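Local coordinates for protein ATP:cob(I)alamin adenosyltransferase, putative (Burkholderia thailandensis, PDB 2ZHZ) that probably converts cob(II)alamin and ATP, with a reductant, to adenosylcobalamin and triphosphate, working as a homotrimeric PduO-type adenosyltransferase, at residues V48-A51 with E52-D56. Numbering follows the deposited sequence.
Sequences VLLA and EPLPD
L54 has CG beside its backbone N and anti to the carbonyl carbon (chi1 -60°), which turns its isobutyl end back onto the last turn of the helix, between L49 and L50. Its two methyls divide the work. CD2 meets L49 CD1 at 4.0 Å. CD1 meets L50 CD2, also at 4.0 Å, and lies 3.6 Å from L49 O. L54 crosses both leucines at about a right angle. L62 of helix 56-77 touches L49 and L50, and L166 of helix 147-169 touches L49 and L54, so the group continues into the bundle.

The backbone bonds to the same carbonyl. E52 N donates to L49 O at 3.0 Å, with a fairly straight N-H...O angle of 157°. The donor stands well above the carbonyl plane, 56° out of it. One residue earlier, A51 N donates to V48 O at 3.1 Å. Both bonds link residues three apart, the 3-10 spacing.

E52 then bends at chi2, which carries its carboxylate back alongside the helix end. A water bridges the gap, donating to E52 OE2 at 2.7 Å and to V48 O at 2.6 Å. The same OE2 forms a salt bridge with R116 of the second subunit, which probably favours the charged carboxylate. The water and the arginine both hold OE2 and probably limit the rotation of the carboxylate.

The chain leaves through P53 and reaches P55, the N-cap of helix 56-77. R59 of that helix hydrogen-bonds L50 O. This is a short helix-loop-helix connection between helices 31-50 and 56-77, set at a subunit interface of the trimeric helix bundle of PduO-type adenosyltransferases.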
ATOM      1  N   VAL B  48       2.804 -10.033   5.168  1.00 15.04           N
ATOM      2  CA  VAL B  48       2.502  -9.485   6.485  1.00 15.55           C
ATOM      3  C   VAL B  48       1.363 -10.286   7.109  1.00 15.89           C
ATOM      4  O   VAL B  48       1.374 -10.575   8.309  1.00 18.10           O
ATOM      5  CB  VAL B  48       2.102  -7.998   6.389  1.00 14.90           C
ATOM      6  CG1 VAL B  48       1.580  -7.501   7.731  1.00 18.44           C
ATOM      7  CG2 VAL B  48       3.308  -7.179   5.961  1.00 12.36           C
ATOM      8  N   LEU B  49       0.379 -10.638   6.291  1.00 16.95           N
ATOM      9  CA  LEU B  49      -0.753 -11.430   6.759  1.00 16.54           C
ATOM     10  C   LEU B  49      -0.270 -12.823   7.185  1.00 19.05           C
ATOM     11  O   LEU B  49      -0.734 -13.372   8.186  1.00 19.39           O
ATOM     12  CB  LEU B  49      -1.799 -11.562   5.649  1.00 14.53           C
ATOM     13  CG  LEU B  49      -2.973 -12.514   5.910  1.00 15.91           C
ATOM     14  CD1 LEU B  49      -3.657 -12.160   7.232  1.00 15.41           C
ATOM     15  CD2 LEU B  49      -3.952 -12.434   4.745  1.00 14.76           C
ATOM     16  N   LEU B  50       0.667 -13.387   6.428  1.00 19.08           N
ATOM     17  CA  LEU B  50       1.203 -14.706   6.748  1.00 21.12           C
ATOM     18  C   LEU B  50       1.984 -14.718   8.061  1.00 22.88           C
ATOM     19  O   LEU B  50       2.254 -15.782   8.617  1.00 23.85           O
ATOM     20  CB  LEU B  50       2.091 -15.211   5.604  1.00 18.11           C
ATOM     21  CG  LEU B  50       1.335 -15.794   4.406  1.00 17.51           C
ATOM     22  CD1 LEU B  50       2.260 -15.923   3.218  1.00 17.23           C
ATOM     23  CD2 LEU B  50       0.760 -17.161   4.784  1.00 17.84           C
ATOM     24  N   ALA B  51       2.342 -13.537   8.558  1.00 22.26           N
ATOM     25  CA  ALA B  51       3.084 -13.430   9.811  1.00 24.02           C
ATOM     26  C   ALA B  51       2.142 -13.475  11.020  1.00 26.27           C
ATOM     27  O   ALA B  51       2.586 -13.457  12.169  1.00 27.06           O
ATOM     28  CB  ALA B  51       3.902 -12.141   9.826  1.00 26.23           C
ATOM     29  N   GLU B  52       0.842 -13.535  10.747  1.00 24.42           N
ATOM     30  CA  GLU B  52      -0.179 -13.593  11.788  1.00 25.74           C
ATOM     31  C   GLU B  52      -0.593 -15.046  12.002  1.00 25.71           C
ATOM     32  O   GLU B  52      -0.284 -15.911  11.186  1.00 22.36           O
ATOM     33  CB  GLU B  52      -1.422 -12.810  11.357  1.00 27.65           C
ATOM     34  CG  GLU B  52      -1.238 -11.310  11.211  1.00 30.94           C
ATOM     35  CD  GLU B  52      -1.114 -10.613  12.548  1.00 32.97           C
ATOM     36  OE1 GLU B  52      -2.000 -10.819  13.406  1.00 37.88           O
ATOM     37  OE2 GLU B  52      -0.139  -9.860  12.740  1.00 36.57           O
ATOM     38  N   PRO B  53      -1.285 -15.332  13.120  1.00 26.22           N
ATOM     39  CA  PRO B  53      -1.733 -16.703  13.383  1.00 26.43           C
ATOM     40  C   PRO B  53      -2.825 -16.982  12.356  1.00 25.16           C
ATOM     41  O   PRO B  53      -3.687 -16.130  12.130  1.00 26.34           O
ATOM     42  CB  PRO B  53      -2.298 -16.617  14.799  1.00 28.42           C
ATOM     43  CG  PRO B  53      -1.482 -15.522  15.425  1.00 28.68           C
ATOM     44  CD  PRO B  53      -1.439 -14.491  14.320  1.00 27.24           C
ATOM     45  N   LEU B  54      -2.801 -18.154  11.737  1.00 24.03           N
ATOM     46  CA  LEU B  54      -3.795 -18.478  10.719  1.00 23.08           C
ATOM     47  C   LEU B  54      -4.151 -19.955  10.693  1.00 24.74           C
ATOM     48  O   LEU B  54      -3.377 -20.794  11.144  1.00 23.84           O
ATOM     49  CB  LEU B  54      -3.261 -18.120   9.331  1.00 22.48           C
ATOM     50  CG  LEU B  54      -2.860 -16.689   8.964  1.00 20.11           C
ATOM     51  CD1 LEU B  54      -2.008 -16.727   7.699  1.00 21.31           C
ATOM     52  CD2 LEU B  54      -4.099 -15.833   8.753  1.00 21.08           C
ATOM     53  N   PRO B  55      -5.335 -20.291  10.158  1.00 26.78           N
ATOM     54  CA  PRO B  55      -5.721 -21.702  10.088  1.00 27.07           C
ATOM     55  C   PRO B  55      -4.736 -22.317   9.095  1.00 27.53           C
ATOM     56  O   PRO B  55      -4.338 -21.655   8.137  1.00 25.35           O
ATOM     57  CB  PRO B  55      -7.140 -21.646   9.525  1.00 27.39           C
ATOM     58  CG  PRO B  55      -7.652 -20.317  10.004  1.00 28.25           C
ATOM     59  CD  PRO B  55      -6.461 -19.417   9.781  1.00 26.96           C
ATOM     60  N   ASP B  56      -4.339 -23.566   9.318  1.00 26.27           N
ATOM     61  CA  ASP B  56      -3.385 -24.225   8.433  1.00 28.75           C
ATOM     62  C   ASP B  56      -3.746 -24.179   6.954  1.00 26.82           C
ATOM     63  O   ASP B  56      -2.883 -23.946   6.108  1.00 27.93           O
ATOM     64  CB  ASP B  56      -3.190 -25.681   8.867  1.00 30.87           C
ATOM     65  CG  ASP B  56      -2.397 -25.801  10.151  1.00 35.85           C
ATOM     66  OD1 ASP B  56      -2.381 -26.899  10.744  1.00 40.21           O
ATOM     67  OD2 ASP B  56      -1.781 -24.796  10.565  1.00 38.03           O
TER
HETATM   68  O   HOH W   1       1.471  -9.454  10.643  1.00 24.46           O